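Local atomic coordinates of glycosyl hydrolase family 2, TIM barrel domain protein (Faecalibacterium prausnitzii A2-165, PDB entry 6ED2), a protein that acts as a beta-glucuronidase of a human gut bacterium, probably releasing glucuronic acid from glucuronide conjugates such as those of drugs. Residues M24-L29 with A419-I424; D109-F114 with K207-D212; D510-F515 with H565-H570. One frame throughout, in Å; residues are numbered along the deposited sequence.

Interaction 1 (M24-L29 with A419-I424)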
loop_
_atom_site.group_PDB
_atom_site.type_symbol
_atom_site.label_atom_id
_atom_site.label_comp_id
_atom_site.label_asym_id
_atom_site.label_seq_id
_atom_site.Cartn_x
_atom_site.Cartn_y
_atom_site.Cartn_z
ATOM N N MET A 24 36.418 33.991 -23.565
ATOM C CA MET A 24 37.085 33.699 -24.833
ATOM C C MET A 24 37.405 32.219 -24.988
ATOM O O MET A 24 37.550 31.742 -26.118
ATOM C CB MET A 24 38.381 34.504 -24.954
ATOM C CG MET A 24 38.179 35.895 -25.498
ATOM S SD MET A 24 37.367 35.818 -27.110
ATOM C CE MET A 24 38.692 35.274 -28.180
ATOM N N ASN A 25 37.549 31.490 -23.879
ATOM C CA ASN A 25 37.874 30.074 -23.908
ATOM C C ASN A 25 36.668 29.196 -23.605
ATOM O O ASN A 25 36.840 28.052 -23.166
ATOM C CB ASN A 25 38.999 29.773 -22.915
ATOM C CG ASN A 25 40.356 30.286 -23.391
ATOM O OD1 ASN A 25 40.640 30.345 -24.592
ATOM N ND2 ASN A 25 41.201 30.650 -22.445
ATOM N N ARG A 26 35.457 29.721 -23.797
ATOM C CA ARG A 26 34.230 28.959 -23.602
ATOM C C ARG A 26 34.341 27.587 -24.249
ATOM O O ARG A 26 34.780 27.463 -25.387
ATOM C CB ARG A 26 33.041 29.725 -24.193
ATOM C CG ARG A 26 31.751 28.911 -24.264
ATOM C CD ARG A 26 30.580 29.723 -24.825
ATOM N NE ARG A 26 29.346 28.937 -24.943
ATOM C CZ ARG A 26 29.066 28.148 -25.982
ATOM N NH1 ARG A 26 27.919 27.480 -26.023
ATOM N NH2 ARG A 26 29.931 28.035 -26.989
ATOM N N SER A 27 33.978 26.552 -23.499
ATOM C CA SER A 27 33.989 25.196 -24.036
ATOM C C SER A 27 33.016 24.345 -23.235
ATOM O O SER A 27 33.079 24.332 -22.006
ATOM C CB SER A 27 35.391 24.585 -23.971
ATOM O OG SER A 27 35.352 23.261 -24.487
ATOM N N LEU A 28 32.144 23.618 -23.922
ATOM C CA LEU A 28 31.183 22.746 -23.258
ATOM C C LEU A 28 31.523 21.270 -23.461
ATOM O O LEU A 28 30.676 20.396 -23.227
ATOM C CB LEU A 28 29.761 23.071 -23.742
ATOM C CG LEU A 28 29.212 24.373 -23.146
ATOM C CD1 LEU A 28 29.751 25.575 -23.870
ATOM C CD2 LEU A 28 27.704 24.394 -23.179
ATOM N N LEU A 29 32.735 20.979 -23.918
ATOM C CA LEU A 29 33.208 19.605 -24.004
ATOM C C LEU A 29 33.215 18.929 -22.629
ATOM O O LEU A 29 33.596 19.526 -21.619
ATOM C CB LEU A 29 34.614 19.588 -24.603
ATOM C CG LEU A 29 34.702 20.053 -26.058
ATOM C CD1 LEU A 29 36.154 20.080 -26.545
ATOM C CD2 LEU A 29 33.837 19.147 -26.937
ATOM N N ALA A 419 20.421 29.467 -23.243
ATOM C CA ALA A 419 20.197 28.066 -22.910
ATOM C C ALA A 419 20.195 27.196 -24.158
ATOM O O ALA A 419 20.824 26.127 -24.184
ATOM C CB ALA A 419 18.879 27.925 -22.144
ATOM N N LEU A 420 19.501 27.643 -25.210
ATOM C CA LEU A 420 19.456 26.879 -26.452
ATOM C C LEU A 420 20.842 26.741 -27.059
ATOM O O LEU A 420 21.214 25.674 -27.566
ATOM C CB LEU A 420 18.507 27.567 -27.447
ATOM C CG LEU A 420 18.364 26.927 -28.824
ATOM C CD1 LEU A 420 18.004 25.435 -28.705
ATOM C CD2 LEU A 420 17.336 27.687 -29.711
ATOM N N THR A 421 21.612 27.830 -27.045
ATOM C CA THR A 421 22.949 27.797 -27.616
ATOM C C THR A 421 23.824 26.810 -26.861
ATOM O O THR A 421 24.517 25.982 -27.462
ATOM C CB THR A 421 23.551 29.211 -27.582
ATOM O OG1 THR A 421 22.737 30.094 -28.373
ATOM C CG2 THR A 421 24.977 29.214 -28.115
ATOM N N ASP A 422 23.794 26.887 -25.528
ATOM C CA ASP A 422 24.605 26.002 -24.703
ATOM C C ASP A 422 24.154 24.555 -24.851
ATOM O O ASP A 422 24.987 23.649 -24.968
ATOM C CB ASP A 422 24.543 26.477 -23.248
ATOM C CG ASP A 422 25.401 27.719 -23.020
ATOM O OD1 ASP A 422 26.231 27.989 -23.897
ATOM O OD2 ASP A 422 25.246 28.432 -22.004
ATOM N N MET A 423 22.843 24.315 -24.904
ATOM C CA MET A 423 22.387 22.939 -25.047
ATOM C C MET A 423 22.864 22.339 -26.364
ATOM O O MET A 423 23.365 21.203 -26.401
ATOM C CB MET A 423 20.863 22.850 -24.949
ATOM C CG MET A 423 20.388 21.435 -25.298
ATOM S SD MET A 423 18.605 21.180 -25.249
ATOM C CE MET A 423 18.109 22.114 -26.714
ATOM N N ILE A 424 22.721 23.081 -27.466
ATOM C CA ILE A 424 23.109 22.509 -28.752
ATOM C C ILE A 424 24.625 22.366 -28.847
ATOM O O ILE A 424 25.133 21.361 -29.356
ATOM C CB ILE A 424 22.525 23.343 -29.907
ATOM C CG1 ILE A 424 21.001 23.148 -29.943
ATOM C CG2 ILE A 424 23.186 22.950 -31.244
ATOM C CD1 ILE A 424 20.340 23.768 -31.158
HETATM O O HOH W 1 28.073 29.645 -22.188
#

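Interaction 2 (D109-F114 with K207-D212)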
loop_
_atom_site.group_PDB
_atom_site.type_symbol
_atom_site.label_atom_id
_atom_site.label_comp_id
_atom_site.label_asym_id
_atom_site.label_seq_id
_atom_site.Cartn_x
_atom_site.Cartn_y
_atom_site.Cartn_z
ATOM N N ASP A 109 46.751 25.797 -17.605
ATOM C CA ASP A 109 45.536 26.491 -17.199
ATOM C C ASP A 109 44.801 25.670 -16.146
ATOM O O ASP A 109 44.684 24.447 -16.267
ATOM C CB ASP A 109 44.626 26.735 -18.401
ATOM C CG ASP A 109 44.544 28.214 -18.785
ATOM O OD1 ASP A 109 45.073 29.095 -18.052
ATOM O OD2 ASP A 109 43.971 28.482 -19.852
ATOM N N ILE A 110 44.313 26.349 -15.113
ATOM C CA ILE A 110 43.593 25.717 -14.012
ATOM C C ILE A 110 42.145 26.161 -14.096
ATOM O O ILE A 110 41.846 27.354 -13.928
ATOM C CB ILE A 110 44.177 26.077 -12.633
ATOM C CG1 ILE A 110 45.714 26.070 -12.649
ATOM C CG2 ILE A 110 43.649 25.091 -11.588
ATOM C CD1 ILE A 110 46.306 24.736 -13.025
ATOM N N VAL A 111 41.247 25.200 -14.329
ATOM C CA VAL A 111 39.851 25.477 -14.641
ATOM C C VAL A 111 38.952 24.563 -13.817
ATOM O O VAL A 111 39.153 23.341 -13.804
ATOM C CB VAL A 111 39.563 25.278 -16.148
ATOM C CG1 VAL A 111 38.149 25.736 -16.485
ATOM C CG2 VAL A 111 40.613 25.996 -17.027
ATOM N N LEU A 112 37.931 25.148 -13.183
ATOM C CA LEU A 112 36.854 24.404 -12.530
ATOM C C LEU A 112 35.667 24.238 -13.474
ATOM O O LEU A 112 35.241 25.205 -14.104
ATOM C CB LEU A 112 36.394 25.135 -11.272
ATOM C CG LEU A 112 37.459 25.269 -10.193
ATOM C CD1 LEU A 112 37.021 26.294 -9.170
ATOM C CD2 LEU A 112 37.718 23.899 -9.554
ATOM N N ARG A 113 35.136 23.020 -13.574
ATOM C CA ARG A 113 33.903 22.754 -14.308
ATOM C C ARG A 113 32.784 22.380 -13.340
ATOM O O ARG A 113 32.956 21.496 -12.486
ATOM C CB ARG A 113 34.080 21.630 -15.332
ATOM C CG ARG A 113 32.738 20.973 -15.760
ATOM C CD ARG A 113 31.879 21.875 -16.700
ATOM N NE ARG A 113 32.541 22.137 -17.981
ATOM C CZ ARG A 113 32.420 21.386 -19.079
ATOM N NH1 ARG A 113 31.652 20.294 -19.082
ATOM N NH2 ARG A 113 33.082 21.722 -20.187
ATOM N N PHE A 114 31.648 23.056 -13.471
ATOM C CA PHE A 114 30.403 22.665 -12.825
ATOM C C PHE A 114 29.462 22.088 -13.875
ATOM O O PHE A 114 29.072 22.793 -14.817
ATOM C CB PHE A 114 29.757 23.852 -12.122
ATOM C CG PHE A 114 30.603 24.428 -11.031
ATOM C CD1 PHE A 114 30.397 24.053 -9.710
ATOM C CD2 PHE A 114 31.615 25.328 -11.322
ATOM C CE1 PHE A 114 31.192 24.569 -8.694
ATOM C CE2 PHE A 114 32.415 25.858 -10.307
ATOM C CZ PHE A 114 32.206 25.474 -8.997
ATOM N N LYS A 207 47.284 25.829 -22.246
ATOM C CA LYS A 207 46.781 27.163 -22.535
ATOM C C LYS A 207 46.286 27.288 -23.974
ATOM O O LYS A 207 45.339 28.031 -24.235
ATOM C CB LYS A 207 47.864 28.187 -22.200
ATOM C CG LYS A 207 47.774 28.554 -20.716
ATOM C CD LYS A 207 49.072 28.991 -20.110
ATOM C CE LYS A 207 48.811 29.572 -18.744
ATOM N NZ LYS A 207 50.030 30.224 -18.229
ATOM N N GLU A 208 46.875 26.548 -24.904
ATOM C CA GLU A 208 46.335 26.415 -26.243
ATOM C C GLU A 208 45.647 25.058 -26.352
ATOM O O GLU A 208 46.300 24.018 -26.230
ATOM C CB GLU A 208 47.432 26.539 -27.298
ATOM C CG GLU A 208 46.863 26.481 -28.705
ATOM C CD GLU A 208 47.909 26.615 -29.802
ATOM O OE1 GLU A 208 49.072 26.945 -29.486
ATOM O OE2 GLU A 208 47.553 26.407 -30.990
ATOM N N ARG A 209 44.342 25.059 -26.610
ATOM C CA ARG A 209 43.617 23.801 -26.516
ATOM C C ARG A 209 42.387 23.809 -27.410
ATOM O O ARG A 209 41.893 24.861 -27.817
ATOM C CB ARG A 209 43.188 23.532 -25.075
ATOM C CG ARG A 209 42.341 24.663 -24.487
ATOM C CD ARG A 209 41.827 24.242 -23.139
ATOM N NE ARG A 209 41.144 25.300 -22.404
ATOM C CZ ARG A 209 41.753 26.258 -21.720
ATOM N NH1 ARG A 209 43.084 26.339 -21.709
ATOM N NH2 ARG A 209 41.030 27.154 -21.065
ATOM N N VAL A 210 41.915 22.597 -27.715
ATOM C CA VAL A 210 40.613 22.408 -28.328
ATOM C C VAL A 210 39.516 22.955 -27.423
ATOM O O VAL A 210 39.450 22.620 -26.235
ATOM C CB VAL A 210 40.394 20.923 -28.610
ATOM C CG1 VAL A 210 39.058 20.718 -29.324
ATOM C CG2 VAL A 210 41.565 20.375 -29.395
ATOM N N LEU A 211 38.636 23.793 -27.990
ATOM C CA LEU A 211 37.444 24.275 -27.299
ATOM C C LEU A 211 36.158 23.624 -27.778
ATOM O O LEU A 211 35.174 23.594 -27.031
ATOM C CB LEU A 211 37.296 25.789 -27.465
ATOM C CG LEU A 211 38.518 26.654 -27.147
ATOM C CD1 LEU A 211 38.267 28.066 -27.618
ATOM C CD2 LEU A 211 38.836 26.652 -25.667
ATOM N N ASP A 212 36.130 23.110 -29.001
ATOM C CA ASP A 212 34.888 22.594 -29.552
ATOM C C ASP A 212 35.211 21.810 -30.816
ATOM O O ASP A 212 36.292 21.941 -31.393
ATOM C CB ASP A 212 33.896 23.730 -29.855
ATOM C CG ASP A 212 32.459 23.237 -30.035
ATOM O OD1 ASP A 212 32.154 22.081 -29.670
ATOM O OD2 ASP A 212 31.630 24.009 -30.560
HETATM O O HOH W 2 41.134 29.446 -19.611
#

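Interaction 3 (D510-F515 with H565-H570)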
loop_
_atom_site.group_PDB
_atom_site.type_symbol
_atom_site.label_atom_id
_atom_site.label_comp_id
_atom_site.label_asym_id
_atom_site.label_seq_id
_atom_site.Cartn_x
_atom_site.Cartn_y
_atom_site.Cartn_z
ATOM N N ASP A 510 -16.805 9.594 -24.616
ATOM C CA ASP A 510 -16.847 11.000 -24.982
ATOM C C ASP A 510 -15.436 11.549 -25.175
ATOM O O ASP A 510 -15.178 12.307 -26.120
ATOM C CB ASP A 510 -17.606 11.795 -23.918
ATOM C CG ASP A 510 -19.116 11.574 -23.989
ATOM O OD1 ASP A 510 -19.845 12.530 -24.339
ATOM O OD2 ASP A 510 -19.567 10.439 -23.711
ATOM N N ALA A 511 -14.505 11.164 -24.296
ATOM C CA ALA A 511 -13.120 11.582 -24.464
ATOM C C ALA A 511 -12.564 11.102 -25.803
ATOM O O ALA A 511 -11.928 11.878 -26.531
ATOM C CB ALA A 511 -12.270 11.070 -23.296
ATOM N N GLU A 512 -12.836 9.845 -26.168
ATOM C CA GLU A 512 -12.323 9.321 -27.429
ATOM C C GLU A 512 -12.818 10.130 -28.626
ATOM O O GLU A 512 -12.042 10.412 -29.549
ATOM C CB GLU A 512 -12.711 7.854 -27.589
ATOM C CG GLU A 512 -12.150 7.210 -28.824
ATOM C CD GLU A 512 -12.778 5.850 -29.108
ATOM O OE1 GLU A 512 -13.248 5.203 -28.153
ATOM O OE2 GLU A 512 -12.804 5.433 -30.290
ATOM N N ALA A 513 -14.105 10.510 -28.635
ATOM C CA ALA A 513 -14.642 11.258 -29.775
ATOM C C ALA A 513 -14.103 12.686 -29.809
ATOM O O ALA A 513 -13.823 13.222 -30.886
ATOM C CB ALA A 513 -16.177 11.267 -29.745
ATOM N N ALA A 514 -13.960 13.326 -28.646
ATOM C CA ALA A 514 -13.344 14.647 -28.628
ATOM C C ALA A 514 -11.909 14.571 -29.128
ATOM O O ALA A 514 -11.421 15.487 -29.797
ATOM C CB ALA A 514 -13.390 15.242 -27.215
ATOM N N PHE A 515 -11.219 13.484 -28.802
ATOM C CA PHE A 515 -9.833 13.319 -29.211
ATOM C C PHE A 515 -9.743 13.167 -30.729
ATOM O O PHE A 515 -8.977 13.879 -31.386
ATOM C CB PHE A 515 -9.259 12.114 -28.460
ATOM C CG PHE A 515 -7.757 11.997 -28.469
ATOM C CD1 PHE A 515 -6.951 12.884 -29.158
ATOM C CD2 PHE A 515 -7.147 10.951 -27.770
ATOM C CE1 PHE A 515 -5.557 12.728 -29.166
ATOM C CE2 PHE A 515 -5.766 10.795 -27.766
ATOM C CZ PHE A 515 -4.968 11.681 -28.478
ATOM N N HIS A 565 -4.192 4.623 -27.424
ATOM C CA HIS A 565 -3.385 4.046 -28.495
ATOM C C HIS A 565 -4.229 3.732 -29.721
ATOM O O HIS A 565 -3.728 3.797 -30.848
ATOM C CB HIS A 565 -2.665 2.785 -27.998
ATOM C CG HIS A 565 -1.608 3.067 -26.974
ATOM N ND1 HIS A 565 -1.286 2.185 -25.967
ATOM C CD2 HIS A 565 -0.806 4.146 -26.797
ATOM C CE1 HIS A 565 -0.328 2.704 -25.221
ATOM N NE2 HIS A 565 -0.020 3.895 -25.701
ATOM N N ALA A 566 -5.505 3.386 -29.522
ATOM C CA ALA A 566 -6.394 3.183 -30.658
ATOM C C ALA A 566 -6.563 4.473 -31.451
ATOM O O ALA A 566 -6.579 4.452 -32.685
ATOM C CB ALA A 566 -7.744 2.644 -30.187
ATOM N N VAL A 567 -6.661 5.611 -30.761
ATOM C CA VAL A 567 -6.638 6.893 -31.458
ATOM C C VAL A 567 -5.322 7.065 -32.211
ATOM O O VAL A 567 -5.325 7.321 -33.425
ATOM C CB VAL A 567 -6.889 8.049 -30.478
ATOM C CG1 VAL A 567 -6.817 9.367 -31.221
ATOM C CG2 VAL A 567 -8.258 7.879 -29.800
ATOM N N PHE A 568 -4.179 6.908 -31.509
ATOM C CA PHE A 568 -2.868 7.038 -32.154
ATOM C C PHE A 568 -2.828 6.218 -33.425
ATOM O O PHE A 568 -2.420 6.696 -34.490
ATOM C CB PHE A 568 -1.717 6.542 -31.253
ATOM C CG PHE A 568 -1.427 7.382 -30.024
ATOM C CD1 PHE A 568 -2.193 8.486 -29.687
ATOM C CD2 PHE A 568 -0.378 7.016 -29.185
ATOM C CE1 PHE A 568 -1.909 9.228 -28.558
ATOM C CE2 PHE A 568 -0.087 7.747 -28.041
ATOM C CZ PHE A 568 -0.852 8.858 -27.721
ATOM N N ASP A 569 -3.224 4.949 -33.310
ATOM C CA ASP A 569 -3.033 3.987 -34.383
ATOM C C ASP A 569 -3.932 4.280 -35.575
ATOM O O ASP A 569 -3.668 3.786 -36.674
ATOM C CB ASP A 569 -3.267 2.571 -33.846
ATOM C CG ASP A 569 -2.159 2.124 -32.868
ATOM O OD1 ASP A 569 -1.098 2.797 -32.834
ATOM O OD2 ASP A 569 -2.342 1.101 -32.150
ATOM N N HIS A 570 -4.965 5.094 -35.380
ATOM C CA HIS A 570 -5.881 5.438 -36.455
ATOM C C HIS A 570 -5.261 6.356 -37.510
ATOM O O HIS A 570 -5.719 6.338 -38.653
ATOM C CB HIS A 570 -7.125 6.102 -35.864
ATOM C CG HIS A 570 -8.213 6.327 -36.860
ATOM N ND1 HIS A 570 -8.897 5.292 -37.461
ATOM C CD2 HIS A 570 -8.725 7.469 -37.380
ATOM C CE1 HIS A 570 -9.791 5.788 -38.299
ATOM N NE2 HIS A 570 -9.707 7.106 -38.268
#

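Interaction 1 (M24-L29 with A419-I424)
Arg-26 reaches from the N-terminal loop to Asp-422 on helix 409-427, one of the outer helices of the TIM barrel. From CB the chain runs fully extended through CG and CD to NE, with CG anti to the backbone N (chi1 170°), and this straight run carries the guanidinium across to the helix. Arg-26 NE donates to water 1 at 3.1 Å, and the same water donates to Asp-422 OD1. NE also has a long, weak bond of its own to Asp-422 OD1. Of the two bonds to Asp-422, that of Arg-26 NH1 is the short one, 2.8 Å from OD1 and nearly straight at 170°; the same NH1 is also in a salt bridge with Asp-425, further along the helix. Asp-422 OD1 sits in the guanidinium plane, and the carboxylate is turned only 19° from it. Thr-421 CG2 lies 4.0 Å from Arg-26 NH1. Leu-28 supplies the apolar part: its CD1 rests over one guanidinium face toward the rim, and its CD2 touches Asp-422 CB at 3.8 Å. Asp-422 OD1 thus takes NH1, the weak NE bond and a water, while the arginine is shared between two acidic residues. The nearly flat ion pair should fix how the guanidinium is turned, and it probably joins the N-terminal loop to the barrel helix mainly through charge.

Interaction 2 (D109-F114 with K207-D212)
A single carboxylate oxygen of Asp-109 takes both terminal nitrogens of Arg-209, although the two flat groups stand 71° apart rather than lying in one plane. Arg-209 NH1 gives the shorter bond to this oxygen, 3.0 Å from Asp-109 OD2 at an N-H...O angle of 164°. It approaches the anti lone pair, the one turned away from OD1, and OD2 lies within the guanidinium plane. Arg-209 NH2 adds a weak bond to Asp-109 OD2 at 3.4 Å, and water 2 ties the pair further, accepting from Arg-209 NH2 at 2.7 Å and donating to Asp-109 OD2. The other oxygen, Asp-109 OD1, is held by Thr-145 OG1, so both ends of the carboxylate have partners. Strand 109-114 belongs to the N-terminal sugar-binding beta-sandwich, where it pairs antiparallel with strand 200-205. Just past that neighbour the chain leaves the sheet through Lys-207 to Arg-209 and enters strand 210-219 of the next family 2 domain, so the salt bridge spans the junction of the two. Arg-209 points toward strand 109-114; with CG set between the backbone N and the carbonyl carbon (chi1 57°), the extended chain delivers the guanidinium to Asp-109. NH1 also bonds Pro-206 O within this connection. The Lys-207 side chain runs at about a right angle to that of Asp-109, its CG 3.8 Å from Asp-109 CG, and its NZ stays 5.1 Å from Asp-109 OD1. Val-111 CG2 approaches Arg-209 NH2 at 4.2 Å.

Interaction 3 (D510-F515 with H565-H570)
Glu-512 and Phe-515, a turn apart on helix 508-525, pack against Val-567 and Phe-568 of helix 554-570. The two are successive outer helices of the TIM barrel, each following a parallel strand of the barrel wall (492-495 and 531-535). They run almost in the same direction, with the short segments crossing at -24° and their axes 10.6 Å apart. Along the first segment, Asp-510 turns to the assembly instead: its OD2 accepts a hydrogen bond from the backbone N of Ala-178 of a second subunit. Glu-512 comes next and contributes its aliphatic part, CG lying 4.1 Å from Val-567 CG2, the two side chains lying alongside with their tips pointing opposite ways. Phe-515 follows, and together with Val-567 it makes up the greater part of the contact. With CG anti to the backbone N (chi1 -165°), the Phe-515 ring swings across to Val-567, whose CG1 sits over the middle of one face in a CH-pi contact, 3.7 Å from the ring centroid and only 7° off the ring normal. Val-567 CG2 also approaches, 3.8 Å from Phe-515 CD2, so the forked valine grips one side of the ring. Phe-515 is stacked on Tyr-498 as well, while Phe-568 stacks on Phe-533 and meets Tyr-536 edge to face, which extends the aromatic cluster toward the barrel wall. Between the two phenylalanines the rims meet, with Phe-515 CZ 3.9 Å from Phe-568 CE1 and each atom near the other ring's plane.

Interactions 1 and 2 are neighbours, their centres 13 Å apart, and they touch through probable hydrogen bonds of Ser-27 with Leu-211 and of Leu-29 with Arg-113. Along the chain, interaction 2 is nested within the loop that interaction 1 closes. Each is an arginine-aspartate bridge with a water beside it, and each joins separate parts of the fold, but interaction 1 is only partly buried whereas interaction 2 is buried. Interaction 3, buried like interaction 2, lies on the opposite side of the chain's centre, about 42 Å from interaction 1 between centres. It has no hydrogen bond across it, as apolar and aromatic groups join two helices of a single domain.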